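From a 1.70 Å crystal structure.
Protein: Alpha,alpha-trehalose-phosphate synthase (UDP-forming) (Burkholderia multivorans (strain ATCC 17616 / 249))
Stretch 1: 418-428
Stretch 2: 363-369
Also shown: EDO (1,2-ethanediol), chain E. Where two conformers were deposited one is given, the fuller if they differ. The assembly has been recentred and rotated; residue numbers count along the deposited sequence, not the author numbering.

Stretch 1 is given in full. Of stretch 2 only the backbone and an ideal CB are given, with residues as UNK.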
# COMPACT_ATOMS: atom_id res chain seq x y z
N GLN A 418 -13.54 3.77 -16.49
CA GLN A 418 -14.13 4.92 -15.82
C GLN A 418 -13.45 6.21 -16.28
O GLN A 418 -14.12 7.22 -16.51
CB GLN A 418 -14.05 4.80 -14.30
CG GLN A 418 -14.64 6.04 -13.60
CD GLN A 418 -14.37 6.12 -12.11
OE1 GLN A 418 -13.37 5.62 -11.62
NE2 GLN A 418 -15.28 6.75 -11.37
N MET A 419 -12.12 6.19 -16.42
CA MET A 419 -11.42 7.38 -16.89
C MET A 419 -11.85 7.75 -18.30
O MET A 419 -12.08 8.93 -18.59
CB MET A 419 -9.91 7.18 -16.82
CG MET A 419 -9.42 7.11 -15.39
SD MET A 419 -7.89 8.08 -15.17
CE MET A 419 -6.72 7.07 -16.08
N ALA A 420 -11.95 6.76 -19.18
CA ALA A 420 -12.42 7.03 -20.54
C ALA A 420 -13.82 7.63 -20.54
O ALA A 420 -14.09 8.60 -21.27
CB ALA A 420 -12.38 5.76 -21.38
N ASP A 421 -14.73 7.07 -19.74
CA ASP A 421 -16.09 7.60 -19.66
C ASP A 421 -16.08 9.03 -19.14
O ASP A 421 -16.88 9.87 -19.58
CB ASP A 421 -16.96 6.73 -18.76
CG ASP A 421 -17.24 5.34 -19.34
OD1 ASP A 421 -17.03 5.11 -20.56
OD2 ASP A 421 -17.68 4.48 -18.56
N ALA A 422 -15.20 9.33 -18.17
CA ALA A 422 -15.14 10.68 -17.62
C ALA A 422 -14.62 11.68 -18.65
O ALA A 422 -15.11 12.81 -18.73
CB ALA A 422 -14.26 10.70 -16.37
N LEU A 423 -13.63 11.28 -19.45
CA LEU A 423 -13.18 12.14 -20.54
C LEU A 423 -14.31 12.43 -21.51
O LEU A 423 -14.50 13.59 -21.92
CB LEU A 423 -12.01 11.48 -21.27
CG LEU A 423 -10.66 11.40 -20.52
CD1 LEU A 423 -9.72 10.51 -21.29
CD2 LEU A 423 -10.04 12.79 -20.33
N GLU A 424 -15.05 11.40 -21.92
CA GLU A 424 -16.15 11.61 -22.85
C GLU A 424 -17.21 12.53 -22.24
O GLU A 424 -17.71 13.44 -22.91
CB GLU A 424 -16.77 10.28 -23.26
CG GLU A 424 -17.87 10.43 -24.31
CD GLU A 424 -18.49 9.10 -24.70
OE1 GLU A 424 -18.03 8.05 -24.19
OE2 GLU A 424 -19.44 9.10 -25.51
N ARG A 425 -17.54 12.31 -20.97
CA ARG A 425 -18.52 13.15 -20.30
C ARG A 425 -18.02 14.59 -20.20
O ARG A 425 -18.78 15.54 -20.45
CB ARG A 425 -18.82 12.61 -18.91
CG ARG A 425 -19.80 13.46 -18.16
CD ARG A 425 -20.30 12.80 -16.89
NE ARG A 425 -21.16 13.72 -16.16
CZ ARG A 425 -21.53 13.55 -14.90
NH1 ARG A 425 -21.13 12.46 -14.22
NH2 ARG A 425 -22.30 14.46 -14.33
N ALA A 426 -16.75 14.76 -19.85
CA ALA A 426 -16.17 16.10 -19.75
C ALA A 426 -16.23 16.84 -21.08
O ALA A 426 -16.56 18.04 -21.12
CB ALA A 426 -14.72 15.99 -19.27
N LEU A 427 -15.91 16.15 -22.18
CA LEU A 427 -15.85 16.82 -23.47
C LEU A 427 -17.22 17.27 -23.95
O LEU A 427 -17.32 18.25 -24.71
CB LEU A 427 -15.21 15.90 -24.51
CG LEU A 427 -13.70 15.68 -24.41
CD1 LEU A 427 -13.26 14.44 -25.18
CD2 LEU A 427 -12.92 16.94 -24.86
N SER A 428 -18.29 16.59 -23.56
CA SER A 428 -19.64 16.92 -24.00
C SER A 428 -20.47 17.63 -22.94
O SER A 428 -21.66 17.88 -23.16
CB SER A 428 -20.36 15.66 -24.48
OG SER A 428 -19.86 15.25 -25.75
N UNK A 363 -10.50 22.50 -23.00
CA UNK A 363 -11.82 22.14 -22.51
C UNK A 363 -11.80 21.14 -21.36
O UNK A 363 -12.79 21.04 -20.63
CB UNK A 363 -12.65 21.57 -23.66
N UNK A 364 -10.71 20.39 -21.20
CA UNK A 364 -10.59 19.36 -20.17
C UNK A 364 -9.19 19.46 -19.58
O UNK A 364 -8.21 19.58 -20.31
CB UNK A 364 -10.86 17.96 -20.73
N UNK A 365 -9.12 19.43 -18.24
CA UNK A 365 -7.87 19.23 -17.54
C UNK A 365 -7.86 17.81 -17.03
O UNK A 365 -8.76 17.39 -16.31
CB UNK A 365 -7.69 20.24 -16.40
N UNK A 366 -6.82 17.07 -17.40
CA UNK A 366 -6.77 15.62 -17.21
C UNK A 366 -5.67 15.34 -16.20
O UNK A 366 -4.49 15.25 -16.55
CB UNK A 366 -6.52 14.88 -18.53
N UNK A 367 -6.06 15.23 -14.93
CA UNK A 367 -5.10 15.21 -13.82
C UNK A 367 -5.38 14.00 -12.93
O UNK A 367 -6.05 14.11 -11.90
CB UNK A 367 -5.17 16.50 -13.01
N UNK A 368 -4.88 12.84 -13.31
CA UNK A 368 -5.28 11.59 -12.65
C UNK A 368 -4.07 10.78 -12.20
O UNK A 368 -3.93 9.60 -12.56
CB UNK A 368 -6.15 10.75 -13.59
N UNK A 369 -3.21 11.35 -11.34
CA UNK A 369 -2.09 10.57 -10.81
C UNK A 369 -2.58 9.41 -9.96
O UNK A 369 -3.65 9.47 -9.36
CB UNK A 369 -1.16 11.46 -9.99
C1 EDO E . -8.81 25.65 -29.16
O1 EDO E . -8.49 24.67 -30.15
C2 EDO E . -9.44 24.93 -27.97
O2 EDO E . -10.45 24.05 -28.47

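The helix 418-428 runs at 159° to the strand 364-367, nearly antiparallel, with the axes 9.3 Å apart at closest approach. It turns Met419, Leu423 and Ala426 toward the strand, so it offers an apolar strip with no charge and no strong side-chain donor or acceptor.

Position 363 (phi/psi -101/-21) precedes the strand. Its CB points toward the helix but stays 4.8 Å from Leu427 CD2, so stretch 1 does not crowd the CB; polar and apolar residues would both suit. The deposited residue is Gln363, and its side chain (chi1 m, chi2 p) leads away from the helix. Gln363 NE2 makes a weak hydrogen bond of 3.1 Å to EDO O2, the ethanediol probably coming from the crystallisation liquor. One water donates to both Gln363 O (2.8 Å) and Ala426 O (2.9 Å), bridging the stretches, which share no direct hydrogen bond.

At 364, extended at -138/134, the ideal CB lies 4.6 Å from Ala426 CB, 4.7 Å from Leu427 CD2 and 5.3 Å from Leu423 CD2. The CA of 364 is 6.5 Å from Ala426 CA, so the space is shallow and apolar; Val, Ile, Ala or perhaps Leu would suit. It is Val364, chi1 t. Val364 CG2 lies 3.8 Å from Ala426 CB and 3.6 Å from Leu427 CD2, and Val364 CG1 lies 4.2 Å from Leu423 CD2.

Position 365 points away, with nothing of the helix within 5.5 Å of its ideal CB. The backbone angles (-104/125) are ordinary, so this view dictates no residue; it is Gly365.

At 366 the CB again points toward the helix, 4.5 Å from Leu423 CD2, with Met419 further along. A large apolar or aromatic residue could use both. The deposited Tyr366 (chi1 t) places its ring beneath Leu423: CD2 sits 3.8 Å from the centroid of the Tyr366 ring, 7° off the normal, a CH-pi contact over the face. Met419 SD lies at the ring edge, 4.2 Å from Tyr366 CE1. Tyr366 OH is hydrogen-bonded elsewhere in the structure.

Position 367 is out of reach and extended, compatible with many residues, including beta-branched ones; it is Val367.

At 368 the ideal CB is only 3.6 Å from Met419 SD, which favours a small or compact side chain such as Ala, Ser, Thr or Val. Thr368 has chi1 p, bringing OG1 to 3.4 Å from Met419 SD, a close contact without a hydrogen bond.

Position 369 (-64/154) is also out of reach; its phi admits proline, and Pro369 is found.

Stretch 2 363-369: QVGYVTP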
# COMPACT_ATOMS: atom_id res chain seq x y z
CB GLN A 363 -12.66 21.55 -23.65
CG GLN A 363 -13.15 22.60 -24.64
CD GLN A 363 -12.07 23.11 -25.58
OE1 GLN A 363 -11.14 22.39 -25.95
NE2 GLN A 363 -12.19 24.37 -25.97
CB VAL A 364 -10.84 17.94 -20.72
CG1 VAL A 364 -10.78 16.90 -19.57
CG2 VAL A 364 -12.18 17.86 -21.44
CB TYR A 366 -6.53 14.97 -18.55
CG TYR A 366 -6.61 13.47 -18.65
CD1 TYR A 366 -7.25 12.70 -17.70
CD2 TYR A 366 -6.06 12.83 -19.75
CE1 TYR A 366 -7.32 11.30 -17.84
CE2 TYR A 366 -6.13 11.46 -19.91
CZ TYR A 366 -6.75 10.70 -18.95
OH TYR A 366 -6.77 9.34 -19.13
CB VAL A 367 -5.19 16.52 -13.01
CG1 VAL A 367 -4.09 16.60 -11.97
CG2 VAL A 367 -5.14 17.72 -13.95
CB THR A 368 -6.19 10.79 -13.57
OG1 THR A 368 -5.50 10.46 -14.78
CG2 THR A 368 -7.47 11.60 -13.93
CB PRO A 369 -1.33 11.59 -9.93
CG PRO A 369 -2.41 12.57 -9.51
CD PRO A 369 -3.28 12.70 -10.75
O HOH W 1 -15.41 20.66 -21.42
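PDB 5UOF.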